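Local coordinates for protein ferric-chelate reductase (NAD(P)H) (Archaeoglobus fulgidus, PDB 1I0R) that reduces ferric iron held in chelators such as siderophores, releasing ferrous iron, with NAD(P)H as electron donor and a bound flavin, FMN or FAD, as cofactor, at residues 11-16 and 27-32; 15-19 and 101-105; 42-48 and 124-130; 56-62 and 115-120; 65-69 and 140-145. All coordinates share one frame. Numbering follows the deposited sequence.

Contact 1 of 5, residues 11-16 and 27-32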
# COMPACT_ATOMS: atom_id res chain seq x y z
N TYR B 11 -2.50 -5.45 0.81
CA TYR B 11 -1.61 -5.21 -0.32
C TYR B 11 -2.10 -5.91 -1.58
O TYR B 11 -2.94 -6.81 -1.53
CB TYR B 11 -0.21 -5.80 -0.08
CG TYR B 11 0.51 -5.39 1.18
CD1 TYR B 11 0.20 -5.97 2.41
CD2 TYR B 11 1.50 -4.40 1.15
CE1 TYR B 11 0.85 -5.58 3.58
CE2 TYR B 11 2.16 -4.01 2.29
CZ TYR B 11 1.83 -4.59 3.51
OH TYR B 11 2.40 -4.15 4.68
N GLY B 12 -1.54 -5.48 -2.71
CA GLY B 12 -1.84 -6.16 -3.97
C GLY B 12 -0.67 -7.13 -4.21
O GLY B 12 0.14 -7.38 -3.32
N LEU B 13 -0.61 -7.72 -5.41
CA LEU B 13 0.53 -8.59 -5.79
C LEU B 13 0.94 -8.13 -7.19
O LEU B 13 0.11 -7.99 -8.09
CB LEU B 13 0.17 -10.09 -5.78
CG LEU B 13 1.45 -10.92 -5.61
CD1 LEU B 13 2.06 -10.69 -4.20
CD2 LEU B 13 1.12 -12.40 -5.81
N TYR B 14 2.24 -7.89 -7.35
CA TYR B 14 2.76 -7.30 -8.58
C TYR B 14 4.08 -7.89 -9.01
O TYR B 14 4.74 -8.58 -8.24
CB TYR B 14 3.04 -5.80 -8.34
CG TYR B 14 1.97 -5.04 -7.57
CD1 TYR B 14 1.95 -5.03 -6.18
CD2 TYR B 14 0.97 -4.38 -8.25
CE1 TYR B 14 0.92 -4.37 -5.47
CE2 TYR B 14 -0.05 -3.72 -7.57
CZ TYR B 14 -0.07 -3.72 -6.19
OH TYR B 14 -1.14 -3.09 -5.57
N ILE B 15 4.42 -7.62 -10.26
CA ILE B 15 5.74 -7.96 -10.75
C ILE B 15 6.35 -6.57 -10.94
O ILE B 15 5.74 -5.70 -11.58
CB ILE B 15 5.76 -8.61 -12.15
CG1 ILE B 15 4.91 -9.87 -12.22
CG2 ILE B 15 7.24 -8.93 -12.50
CD1 ILE B 15 4.96 -10.52 -13.64
N VAL B 16 7.53 -6.35 -10.36
CA VAL B 16 8.23 -5.07 -10.53
C VAL B 16 9.43 -5.38 -11.44
O VAL B 16 10.22 -6.29 -11.15
CB VAL B 16 8.71 -4.47 -9.18
CG1 VAL B 16 9.53 -3.19 -9.41
CG2 VAL B 16 7.48 -4.14 -8.29
N GLN B 27 10.88 -8.99 -10.17
CA GLN B 27 10.63 -9.70 -8.93
C GLN B 27 9.18 -9.50 -8.52
O GLN B 27 8.54 -8.53 -8.92
CB GLN B 27 11.52 -9.17 -7.79
CG GLN B 27 11.14 -7.78 -7.33
CD GLN B 27 11.74 -7.39 -5.98
OE1 GLN B 27 12.86 -6.90 -5.90
NE2 GLN B 27 10.96 -7.59 -4.91
N ILE B 28 8.65 -10.45 -7.76
CA ILE B 28 7.29 -10.29 -7.24
C ILE B 28 7.41 -9.34 -6.06
O ILE B 28 8.40 -9.36 -5.32
CB ILE B 28 6.72 -11.64 -6.72
CG1 ILE B 28 6.44 -12.58 -7.90
CG2 ILE B 28 5.43 -11.39 -5.94
CD1 ILE B 28 5.51 -12.00 -8.96
N ALA B 29 6.41 -8.49 -5.88
CA ALA B 29 6.42 -7.54 -4.77
C ALA B 29 4.99 -7.31 -4.34
O ALA B 29 4.07 -7.40 -5.15
CB ALA B 29 7.04 -6.21 -5.21
N ASN B 30 4.79 -6.98 -3.06
CA ASN B 30 3.44 -6.64 -2.63
C ASN B 30 3.39 -5.15 -2.23
O ASN B 30 2.31 -4.57 -2.12
CB ASN B 30 2.96 -7.57 -1.48
CG ASN B 30 3.69 -7.32 -0.16
OD1 ASN B 30 4.79 -6.78 -0.13
ND2 ASN B 30 3.07 -7.74 0.94
N THR B 31 4.55 -4.52 -2.11
CA THR B 31 4.58 -3.13 -1.64
C THR B 31 4.74 -2.10 -2.75
O THR B 31 5.85 -1.61 -3.04
CB THR B 31 5.67 -2.98 -0.55
OG1 THR B 31 5.41 -3.94 0.49
CG2 THR B 31 5.65 -1.58 0.08
N VAL B 32 3.61 -1.81 -3.39
CA VAL B 32 3.50 -0.87 -4.49
C VAL B 32 2.27 -0.03 -4.20
O VAL B 32 1.19 -0.57 -3.92
CB VAL B 32 3.28 -1.59 -5.84
CG1 VAL B 32 3.01 -0.58 -6.94
CG2 VAL B 32 4.50 -2.48 -6.15
O HOH W 1 -0.71 -2.45 -3.04

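Contact 2 of 5, residues 15-19 and 101-105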
# COMPACT_ATOMS: atom_id res chain seq x y z
N ILE B 15 4.42 -7.62 -10.26
CA ILE B 15 5.74 -7.96 -10.75
C ILE B 15 6.35 -6.57 -10.94
O ILE B 15 5.74 -5.70 -11.58
CB ILE B 15 5.76 -8.61 -12.15
CG1 ILE B 15 4.91 -9.87 -12.22
CG2 ILE B 15 7.24 -8.93 -12.50
CD1 ILE B 15 4.96 -10.52 -13.64
N VAL B 16 7.53 -6.35 -10.36
CA VAL B 16 8.23 -5.07 -10.53
C VAL B 16 9.43 -5.38 -11.44
O VAL B 16 10.22 -6.29 -11.15
CB VAL B 16 8.71 -4.47 -9.18
CG1 VAL B 16 9.53 -3.19 -9.41
CG2 VAL B 16 7.48 -4.14 -8.29
N THR B 17 9.57 -4.62 -12.53
CA THR B 17 10.64 -4.88 -13.50
C THR B 17 11.58 -3.71 -13.75
O THR B 17 11.26 -2.55 -13.48
CB THR B 17 10.03 -5.29 -14.85
OG1 THR B 17 9.12 -4.28 -15.29
CG2 THR B 17 9.29 -6.62 -14.75
N SER B 18 12.78 -4.02 -14.26
CA SER B 18 13.73 -2.98 -14.58
C SER B 18 14.74 -3.61 -15.53
O SER B 18 14.57 -4.76 -15.90
CB SER B 18 14.44 -2.45 -13.33
OG SER B 18 15.12 -1.25 -13.63
N GLU B 19 15.74 -2.85 -15.93
CA GLU B 19 16.76 -3.38 -16.83
C GLU B 19 18.05 -2.67 -16.53
O GLU B 19 18.08 -1.45 -16.37
CB GLU B 19 16.35 -3.13 -18.29
CG GLU B 19 17.46 -3.37 -19.33
CD GLU B 19 18.55 -2.31 -19.28
OE1 GLU B 19 18.26 -1.16 -18.86
OE2 GLU B 19 19.70 -2.62 -19.68
N GLY B 101 12.95 1.99 -21.34
CA GLY B 101 13.85 0.86 -21.46
C GLY B 101 13.49 -0.34 -20.60
O GLY B 101 14.10 -1.40 -20.73
N VAL B 102 12.51 -0.18 -19.71
CA VAL B 102 12.17 -1.33 -18.88
C VAL B 102 11.23 -2.31 -19.57
O VAL B 102 10.43 -1.93 -20.42
CB VAL B 102 11.53 -0.90 -17.54
CG1 VAL B 102 12.39 0.15 -16.86
CG2 VAL B 102 10.14 -0.37 -17.78
N PRO B 103 11.33 -3.60 -19.22
CA PRO B 103 10.44 -4.59 -19.83
C PRO B 103 9.10 -4.52 -19.09
O PRO B 103 9.07 -4.65 -17.86
CB PRO B 103 11.18 -5.91 -19.60
CG PRO B 103 11.86 -5.69 -18.32
CD PRO B 103 12.37 -4.26 -18.41
N LEU B 104 8.01 -4.31 -19.81
CA LEU B 104 6.68 -4.26 -19.19
C LEU B 104 6.02 -5.60 -19.44
O LEU B 104 5.64 -5.91 -20.59
CB LEU B 104 5.85 -3.14 -19.80
CG LEU B 104 6.52 -1.77 -19.65
CD1 LEU B 104 5.94 -0.76 -20.66
CD2 LEU B 104 6.32 -1.30 -18.19
N VAL B 105 5.88 -6.41 -18.38
CA VAL B 105 5.26 -7.73 -18.52
C VAL B 105 3.75 -7.61 -18.62
O VAL B 105 3.08 -7.12 -17.70
CB VAL B 105 5.63 -8.64 -17.33
CG1 VAL B 105 4.90 -9.98 -17.45
CG2 VAL B 105 7.13 -8.88 -17.30
O HOH W 2 6.25 -4.96 -15.88

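Contact 3 of 5, residues 42-48 and 124-130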
# COMPACT_ATOMS: atom_id res chain seq x y z
N ILE B 42 4.35 6.84 -8.08
CA ILE B 42 4.17 5.46 -7.58
C ILE B 42 5.41 5.05 -6.81
O ILE B 42 6.53 5.30 -7.24
CB ILE B 42 4.02 4.44 -8.75
CG1 ILE B 42 2.89 4.89 -9.68
CG2 ILE B 42 3.75 3.04 -8.20
CD1 ILE B 42 1.54 5.12 -9.00
N ALA B 43 5.20 4.42 -5.66
CA ALA B 43 6.32 3.96 -4.85
C ALA B 43 6.41 2.43 -4.89
O ALA B 43 5.39 1.74 -4.92
CB ALA B 43 6.14 4.41 -3.40
N VAL B 44 7.65 1.93 -4.93
CA VAL B 44 7.88 0.48 -4.84
C VAL B 44 8.98 0.31 -3.81
O VAL B 44 9.98 1.01 -3.85
CB VAL B 44 8.31 -0.19 -6.21
CG1 VAL B 44 7.19 -0.06 -7.25
CG2 VAL B 44 9.55 0.44 -6.76
N CYS B 45 8.79 -0.61 -2.86
CA CYS B 45 9.80 -0.82 -1.82
C CYS B 45 10.45 -2.17 -2.09
O CYS B 45 9.79 -3.20 -2.03
CB CYS B 45 9.12 -0.78 -0.44
SG CYS B 45 10.28 -0.69 0.93
N LEU B 46 11.75 -2.13 -2.39
CA LEU B 46 12.52 -3.33 -2.74
C LEU B 46 13.67 -3.61 -1.78
O LEU B 46 14.34 -2.68 -1.34
CB LEU B 46 13.12 -3.15 -4.14
CG LEU B 46 12.10 -2.73 -5.20
CD1 LEU B 46 12.79 -2.38 -6.54
CD2 LEU B 46 11.12 -3.88 -5.39
N ASN B 47 13.88 -4.89 -1.49
CA ASN B 47 14.95 -5.32 -0.59
C ASN B 47 16.32 -5.12 -1.27
O ASN B 47 16.50 -5.48 -2.44
CB ASN B 47 14.75 -6.78 -0.23
CG ASN B 47 15.75 -7.25 0.81
OD1 ASN B 47 16.97 -7.21 0.59
ND2 ASN B 47 15.25 -7.69 1.95
N LYS B 48 17.26 -4.55 -0.52
CA LYS B 48 18.60 -4.24 -1.05
C LYS B 48 19.38 -5.42 -1.57
O LYS B 48 20.32 -5.24 -2.36
CB LYS B 48 19.43 -3.52 0.01
CG LYS B 48 19.00 -2.07 0.22
CD LYS B 48 19.83 -1.41 1.30
CE LYS B 48 19.40 0.03 1.47
NZ LYS B 48 20.21 0.76 2.49
N GLY B 124 16.83 1.47 5.37
CA GLY B 124 17.62 0.43 6.02
C GLY B 124 17.86 -0.80 5.17
O GLY B 124 18.76 -0.84 4.31
N THR B 125 17.06 -1.82 5.41
CA THR B 125 17.17 -3.07 4.67
C THR B 125 16.59 -2.99 3.27
O THR B 125 16.85 -3.86 2.43
CB THR B 125 16.44 -4.19 5.41
OG1 THR B 125 15.09 -3.77 5.67
CG2 THR B 125 17.10 -4.44 6.75
N HIS B 126 15.81 -1.94 3.02
CA HIS B 126 15.14 -1.74 1.73
C HIS B 126 15.28 -0.30 1.28
O HIS B 126 15.66 0.58 2.05
CB HIS B 126 13.62 -1.97 1.87
CG HIS B 126 13.24 -3.36 2.26
ND1 HIS B 126 12.36 -4.12 1.52
CD2 HIS B 126 13.57 -4.11 3.34
CE1 HIS B 126 12.16 -5.28 2.13
NE2 HIS B 126 12.88 -5.29 3.23
N THR B 127 14.94 -0.07 0.01
CA THR B 127 14.91 1.28 -0.54
C THR B 127 13.50 1.48 -1.08
O THR B 127 12.95 0.59 -1.75
CB THR B 127 15.89 1.49 -1.73
OG1 THR B 127 17.23 1.27 -1.28
CG2 THR B 127 15.79 2.92 -2.25
N LEU B 128 12.88 2.62 -0.75
CA LEU B 128 11.58 2.92 -1.31
C LEU B 128 11.87 3.85 -2.50
O LEU B 128 12.41 4.95 -2.34
CB LEU B 128 10.69 3.65 -0.28
CG LEU B 128 9.24 3.87 -0.71
CD1 LEU B 128 8.47 2.60 -0.72
CD2 LEU B 128 8.57 4.82 0.24
N PHE B 129 11.55 3.39 -3.71
CA PHE B 129 11.79 4.19 -4.90
C PHE B 129 10.53 4.94 -5.25
O PHE B 129 9.47 4.34 -5.29
CB PHE B 129 12.18 3.30 -6.11
CG PHE B 129 13.48 2.58 -5.93
CD1 PHE B 129 13.51 1.27 -5.44
CD2 PHE B 129 14.68 3.22 -6.24
CE1 PHE B 129 14.74 0.60 -5.26
CE2 PHE B 129 15.91 2.57 -6.06
CZ PHE B 129 15.94 1.26 -5.57
N VAL B 130 10.64 6.25 -5.45
CA VAL B 130 9.48 7.05 -5.83
C VAL B 130 9.60 7.33 -7.32
O VAL B 130 10.55 7.97 -7.77
CB VAL B 130 9.43 8.37 -5.07
CG1 VAL B 130 8.18 9.18 -5.49
CG2 VAL B 130 9.35 8.08 -3.56
O HOH W 3 18.51 -6.11 2.80

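Contact 4 of 5, residues 56-62 and 115-120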
# COMPACT_ATOMS: atom_id res chain seq x y z
N VAL B 56 17.02 -1.11 -10.56
CA VAL B 56 16.30 0.14 -10.47
C VAL B 56 17.26 1.22 -10.00
O VAL B 56 17.22 2.35 -10.47
CB VAL B 56 15.11 0.03 -9.49
CG1 VAL B 56 14.40 1.40 -9.36
CG2 VAL B 56 14.13 -0.99 -10.01
N LYS B 57 18.15 0.87 -9.08
CA LYS B 57 19.10 1.86 -8.58
C LYS B 57 19.99 2.41 -9.70
O LYS B 57 20.23 3.61 -9.77
CB LYS B 57 19.96 1.26 -7.47
CG LYS B 57 20.78 2.32 -6.74
CD LYS B 57 21.46 1.79 -5.48
CE LYS B 57 22.01 2.96 -4.65
NZ LYS B 57 20.95 3.94 -4.23
N GLU B 58 20.43 1.53 -10.59
CA GLU B 58 21.31 1.93 -11.69
C GLU B 58 20.60 2.61 -12.87
O GLU B 58 21.06 3.65 -13.36
CB GLU B 58 22.06 0.71 -12.21
CG GLU B 58 22.96 0.06 -11.18
CD GLU B 58 23.61 -1.20 -11.70
OE1 GLU B 58 24.42 -1.10 -12.65
OE2 GLU B 58 23.30 -2.30 -11.18
N SER B 59 19.48 2.04 -13.31
CA SER B 59 18.75 2.58 -14.46
C SER B 59 17.85 3.77 -14.21
O SER B 59 17.58 4.54 -15.12
CB SER B 59 17.91 1.48 -15.09
OG SER B 59 16.78 1.19 -14.27
N GLY B 60 17.36 3.92 -12.98
CA GLY B 60 16.47 5.02 -12.69
C GLY B 60 15.07 4.82 -13.25
O GLY B 60 14.35 5.79 -13.46
N ALA B 61 14.66 3.58 -13.51
CA ALA B 61 13.32 3.35 -14.04
C ALA B 61 12.77 2.00 -13.61
O ALA B 61 13.54 1.11 -13.28
CB ALA B 61 13.31 3.46 -15.58
N PHE B 62 11.46 1.87 -13.59
CA PHE B 62 10.85 0.60 -13.24
C PHE B 62 9.47 0.43 -13.84
O PHE B 62 8.80 1.42 -14.23
CB PHE B 62 10.80 0.39 -11.69
CG PHE B 62 9.89 1.35 -10.93
CD1 PHE B 62 8.52 1.09 -10.79
CD2 PHE B 62 10.42 2.48 -10.31
CE1 PHE B 62 7.70 1.96 -10.03
CE2 PHE B 62 9.63 3.35 -9.55
CZ PHE B 62 8.27 3.09 -9.42
N ALA B 115 7.41 3.90 -14.91
CA ALA B 115 7.80 5.09 -14.12
C ALA B 115 9.29 5.43 -14.14
O ALA B 115 10.12 4.54 -14.30
CB ALA B 115 7.33 4.89 -12.63
N LYS B 116 9.62 6.71 -14.03
CA LYS B 116 11.02 7.12 -13.95
C LYS B 116 11.24 7.53 -12.48
O LYS B 116 10.41 8.25 -11.91
CB LYS B 116 11.37 8.30 -14.88
CG LYS B 116 10.66 9.60 -14.56
CD LYS B 116 11.22 10.78 -15.35
CE LYS B 116 10.70 12.12 -14.77
NZ LYS B 116 11.17 13.33 -15.54
N VAL B 117 12.33 7.05 -11.88
CA VAL B 117 12.65 7.36 -10.49
C VAL B 117 13.00 8.82 -10.29
O VAL B 117 13.90 9.36 -10.95
CB VAL B 117 13.83 6.50 -9.96
CG1 VAL B 117 14.18 6.93 -8.49
CG2 VAL B 117 13.47 5.01 -10.03
N VAL B 118 12.31 9.47 -9.35
CA VAL B 118 12.56 10.87 -9.06
C VAL B 118 13.08 11.06 -7.65
O VAL B 118 13.52 12.15 -7.30
CB VAL B 118 11.30 11.74 -9.25
CG1 VAL B 118 10.91 11.79 -10.74
CG2 VAL B 118 10.15 11.19 -8.41
N LYS B 119 13.03 10.02 -6.83
CA LYS B 119 13.53 10.11 -5.46
C LYS B 119 13.71 8.73 -4.87
O LYS B 119 13.00 7.79 -5.23
CB LYS B 119 12.57 10.90 -4.56
CG LYS B 119 13.15 11.25 -3.18
CD LYS B 119 12.12 11.97 -2.32
CE LYS B 119 12.65 12.31 -0.92
NZ LYS B 119 13.68 13.40 -0.91
N GLU B 120 14.69 8.61 -3.99
CA GLU B 120 14.94 7.36 -3.30
C GLU B 120 14.91 7.64 -1.81
O GLU B 120 15.51 8.60 -1.34
CB GLU B 120 16.31 6.78 -3.69
CG GLU B 120 16.38 6.23 -5.09
CD GLU B 120 17.76 5.66 -5.41
OE1 GLU B 120 18.59 5.56 -4.48
OE2 GLU B 120 18.02 5.31 -6.59
O HOH W 4 17.15 5.06 -9.13
O HOH W 5 20.48 5.58 -7.47

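Contact 5 of 5, residues 65-69 and 140-145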
# COMPACT_ATOMS: atom_id res chain seq x y z
N SER B 65 3.58 -4.57 -13.08
CA SER B 65 2.50 -5.34 -13.69
C SER B 65 1.53 -5.71 -12.55
O SER B 65 1.95 -6.33 -11.56
CB SER B 65 3.03 -6.63 -14.30
OG SER B 65 3.97 -6.34 -15.32
N VAL B 66 0.25 -5.34 -12.66
CA VAL B 66 -0.71 -5.69 -11.60
C VAL B 66 -1.28 -7.06 -11.96
O VAL B 66 -2.01 -7.20 -12.96
CB VAL B 66 -1.84 -4.64 -11.51
CG1 VAL B 66 -2.78 -4.97 -10.33
CG2 VAL B 66 -1.22 -3.26 -11.30
N LEU B 67 -0.96 -8.07 -11.16
CA LEU B 67 -1.41 -9.43 -11.47
C LEU B 67 -2.89 -9.72 -11.33
O LEU B 67 -3.54 -9.21 -10.42
CB LEU B 67 -0.62 -10.44 -10.64
CG LEU B 67 0.90 -10.40 -10.86
CD1 LEU B 67 1.63 -11.24 -9.80
CD2 LEU B 67 1.19 -10.89 -12.28
N GLU B 68 -3.42 -10.52 -12.25
CA GLU B 68 -4.84 -10.88 -12.22
C GLU B 68 -5.08 -11.99 -11.20
O GLU B 68 -4.18 -12.76 -10.85
CB GLU B 68 -5.32 -11.31 -13.61
CG GLU B 68 -4.74 -12.64 -14.09
CD GLU B 68 -5.28 -13.06 -15.46
OE1 GLU B 68 -6.49 -12.88 -15.70
OE2 GLU B 68 -4.51 -13.58 -16.30
N LEU B 69 -6.32 -12.05 -10.71
CA LEU B 69 -6.72 -13.03 -9.70
C LEU B 69 -6.36 -14.47 -10.04
O LEU B 69 -5.96 -15.24 -9.17
CB LEU B 69 -8.24 -12.92 -9.49
CG LEU B 69 -8.92 -14.03 -8.69
CD1 LEU B 69 -8.42 -14.02 -7.25
CD2 LEU B 69 -10.43 -13.84 -8.75
N LYS B 140 -6.69 -5.78 -19.22
CA LYS B 140 -7.74 -6.78 -19.11
C LYS B 140 -8.84 -6.34 -18.18
O LYS B 140 -8.66 -5.48 -17.31
CB LYS B 140 -7.17 -8.09 -18.56
CG LYS B 140 -5.95 -8.64 -19.28
CD LYS B 140 -5.24 -9.70 -18.41
CE LYS B 140 -6.12 -10.90 -18.08
NZ LYS B 140 -6.19 -11.90 -19.19
N ASP B 141 -9.99 -6.99 -18.36
CA ASP B 141 -11.19 -6.75 -17.59
C ASP B 141 -11.17 -7.53 -16.27
O ASP B 141 -12.01 -7.33 -15.40
CB ASP B 141 -12.37 -7.19 -18.47
CG ASP B 141 -13.71 -7.01 -17.80
OD1 ASP B 141 -13.94 -7.62 -16.74
OD2 ASP B 141 -14.54 -6.25 -18.36
N ALA B 142 -10.18 -8.41 -16.11
CA ALA B 142 -10.05 -9.27 -14.94
C ALA B 142 -9.90 -8.63 -13.55
O ALA B 142 -9.44 -7.50 -13.42
CB ALA B 142 -8.91 -10.24 -15.16
N GLU B 143 -10.27 -9.41 -12.53
CA GLU B 143 -10.17 -8.99 -11.14
C GLU B 143 -8.70 -9.10 -10.75
O GLU B 143 -7.97 -9.92 -11.31
CB GLU B 143 -11.01 -9.90 -10.23
CG GLU B 143 -12.53 -9.81 -10.46
CD GLU B 143 -13.05 -8.37 -10.47
OE1 GLU B 143 -12.81 -7.64 -9.49
OE2 GLU B 143 -13.71 -7.98 -11.46
N VAL B 144 -8.26 -8.28 -9.81
CA VAL B 144 -6.86 -8.32 -9.39
C VAL B 144 -6.62 -9.31 -8.27
O VAL B 144 -7.54 -9.68 -7.53
CB VAL B 144 -6.35 -6.92 -8.91
CG1 VAL B 144 -6.56 -5.89 -9.99
CG2 VAL B 144 -7.02 -6.52 -7.60
N LEU B 145 -5.37 -9.73 -8.15
CA LEU B 145 -4.96 -10.66 -7.11
C LEU B 145 -4.43 -9.85 -5.92
O LEU B 145 -3.52 -9.04 -6.07
CB LEU B 145 -3.84 -11.57 -7.64
CG LEU B 145 -3.18 -12.56 -6.66
CD1 LEU B 145 -4.25 -13.53 -6.14
CD2 LEU B 145 -2.04 -13.33 -7.34

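Contact 1 of 5, residues 11-16 and 27-32
The ring of Tyr14 lies under Val32, whose CB sits 3.8 Å from the ring centroid and 17° off its normal, a CH-pi contact widened by Tyr14 CD1 meeting Val32 CG2 at 3.6 Å. Val16 extends this apolar face: its CG2 touches Ala29 CB at 3.7 Å and Val32 CG2 at 4.0 Å. On the other face Ile15 CG1 packs 3.9 Å from Ile28 CD1, and Leu13 CD1 reaches Ile28 CG2 at the same distance. Between the faces the backbones pair antiparallel. Tyr14 N gives to Ala29 O and Ala29 N to Tyr14 O, both at 2.9 Å; Val16 N to Gln27 O (2.8 Å) and Gln27 N to Val16 O (2.9 Å) close a second hydrogen-bonded pair. Past Ala29 the ladder ends, and Asn30 spreads its ND2 over one face of the Tyr11 ring, 3.5 Å from Tyr11 CG. A water accepts from Gly12 N and Tyr14 OH and donates to Val32 O; Tyr14 OH also bonds to Ser10 of the second subunit, and Tyr11 OH to Gln34 of that subunit. The arrangement is the first beta hairpin of the six-stranded antiparallel barrel of the flavin reductase-like domain, and Gln27 to Thr31 on its second arm bind FMN.

Contact 2 of 5, residues 15-19 and 101-105
Two antiparallel elements face each other here without forming a ladder: the first strand of the flavin reductase-like barrel, within 14-20, and the short strand 103-105, which pairs with 95-97 in a separate two-stranded sheet. Their axes come no closer than 6.6 Å, at 160°, so side chains bridge the gap. Ile15, in the m,t rotamer, extends its CD1 to within 3.8 Å of Val105 CG1, while the t rotamer of Val105 brings CG2 to 4.0 Å from Thr17 CG2. Pro103, its ring in the C-gamma endo pucker, sets CG 3.9 Å from Thr17 CB and CD 3.4 Å from Ser18 O. The course of the backbone places Glu19 CB 4.1 Å from Pro103 CD and 3.7 Å from Gly101 O. Gly101 has a phi of 97°, where a CB would jam against the preceding carbonyl. Ser18 points away from 101-105, and its OG bonds to Ala61, joining the neighbouring strand 61-67. At the middle, Thr17 adopts the p rotamer, which places its hydroxyl between the strands; there OG1 donates to Pro103 O at 2.6 Å and accepts at 3.0 Å from a water that itself accepts from Val105 N at 2.9 Å.

Contact 3 of 5, residues 42-48 and 124-130
Strands 42-47 and 126-130 are antiparallel neighbours in the six-stranded barrel, crossing at 162° with axes 4.6 Å apart. On one face Leu128 fills the hollow above two small residues, its CD1 lying 3.5 Å from Cys45 CB and 4.0 Å from Ala43 CB; beyond it lies Leu128 of the second subunit. On the opposite face Phe129 rests its CB on Val44 (CG2 at 3.9 Å) and carries its ring along to Leu46, where Leu46 CD1 lies 3.8 Å from Phe129 CE1. Helix 51-59 covers this side through His53. Hydrogen-bonded pairs Val44-Phe129 and Leu46-Thr127 lock the register. At the open end the His126 ring lies across the backbone of Asn47, whose CA is 3.9 Å from the ring centroid; Cys45 to Lys48 bind FMN and His126 binds NADP+, so both sites meet on this pair. Lys48, extended beyond chi1, reaches the turn before strand 126-138, where NZ donates to Gly124 O at 2.8 Å and forms a salt bridge with Asp122; Lys48 N donates to Thr125 O at 3.1 Å.

Contact 4 of 5, residues 56-62 and 115-120
Three backbone hydrogen bonds tie the segments together. Phe62 N donates to Ala115 O (3.1 Å) and Ala115 N to Phe62 O (2.9 Å), making a hydrogen-bonded antiparallel pair; one step on, past the non-hydrogen-bonded pair Ala61-Lys116, Val117 N donates to Gly60 O at 2.9 Å. Apolar contacts gather around Val117 and Phe62. Ala115 CB stands over the face of the Phe62 ring, 4.0 Å from its centroid, whereas Val117 CG2 approaches the ring edge, 4.0 Å from Phe62 CD2. Val117 CG2 also lies 3.8 Å from Val56 CG1, so Val117 touches both the helix and the strand that follows it. This is where helix 51-59 gives way to strand 61-67 beside strand 109-122 of the flavin reductase-like barrel. Gly60 makes the turn with a positive phi of 75°, and Ser59 OG accepts from Ala61 N at 3.3 Å in an ST turn. Charged contacts lie farther out. Lys57 NZ forms a salt bridge with Glu120 OE1 at 2.9 Å. One water bridges Lys57 O (3.0 Å) and Glu120 OE2 (2.6 Å), and another lies within hydrogen-bonding distance of Val56 O and Glu120 OE2. Val118 and Lys119 both face Val130 on the adjoining strand 126-138, forming a classic beta bulge.

Contact 5 of 5, residues 65-69 and 140-145
Leu145, the residue most covered here, lies alongside the end of strand 61-67. Leu145 N donates to Leu67 O at 3.0 Å, Leu145 CB sits 3.4 Å from Glu68 O, and Leu145 CD1 meets Leu69 CD1 at 4.3 Å. Leu69, next in buried area, is held by the second backbone bond: Leu69 N donates to Glu143 O at 2.8 Å, and its CB is 4.2 Å from Glu143 CB. These two hydrogen bonds flank Glu68 and Val144, whose CA atoms are only 4.3 Å apart in a single backbone bridge, and CA-H...O contacts from Val144 CA to Leu67 O (3.6 Å) and from Glu68 CA to Glu143 O (3.4 Å) fill in between. The bridge continues the pairing just past the C-terminal end of barrel strand 61-67 of the flavin reductase-like domain, joining it to the irregular connection between strand 126-138 and helix 147-155, the helix that supplies most of the NADP+-binding residues. Glu68, the third large contributor, turns its carboxylate to the other end of the loop. There Glu68 OE1 lies 3.6 Å from Lys140 NZ in a long salt bridge and 3.6 Å from Ala142 CB, while OE2 is hydrogen-bonded to His108. Behind the bridge Val66 CG1 packs on Val144 CG1 at 3.9 Å; the second subunit reaches this spot as well, with Lys8 of that subunit touching Val66 and Ser10 of that subunit touching Val144.

Contacts 1, 2 and 3 are largely buried, whereas contacts 4 and 5 are partly exposed and lie on opposite sides of the chain's centre, about 24 Å apart between centres. Contacts 1 and 2 share Ile15 and Val16 on strand 14-20, but the first is a regular ladder and the second relies on side chains and a water. Strand 61-67 serves contacts 4 and 5 at its two ends, each with a salt bridge, short in contact 4 and long in contact 5. Contacts 1 and 3, joined through Thr31 O and Cys45 N at 3.1 Å, both contribute to the FMN site and touch the second subunit.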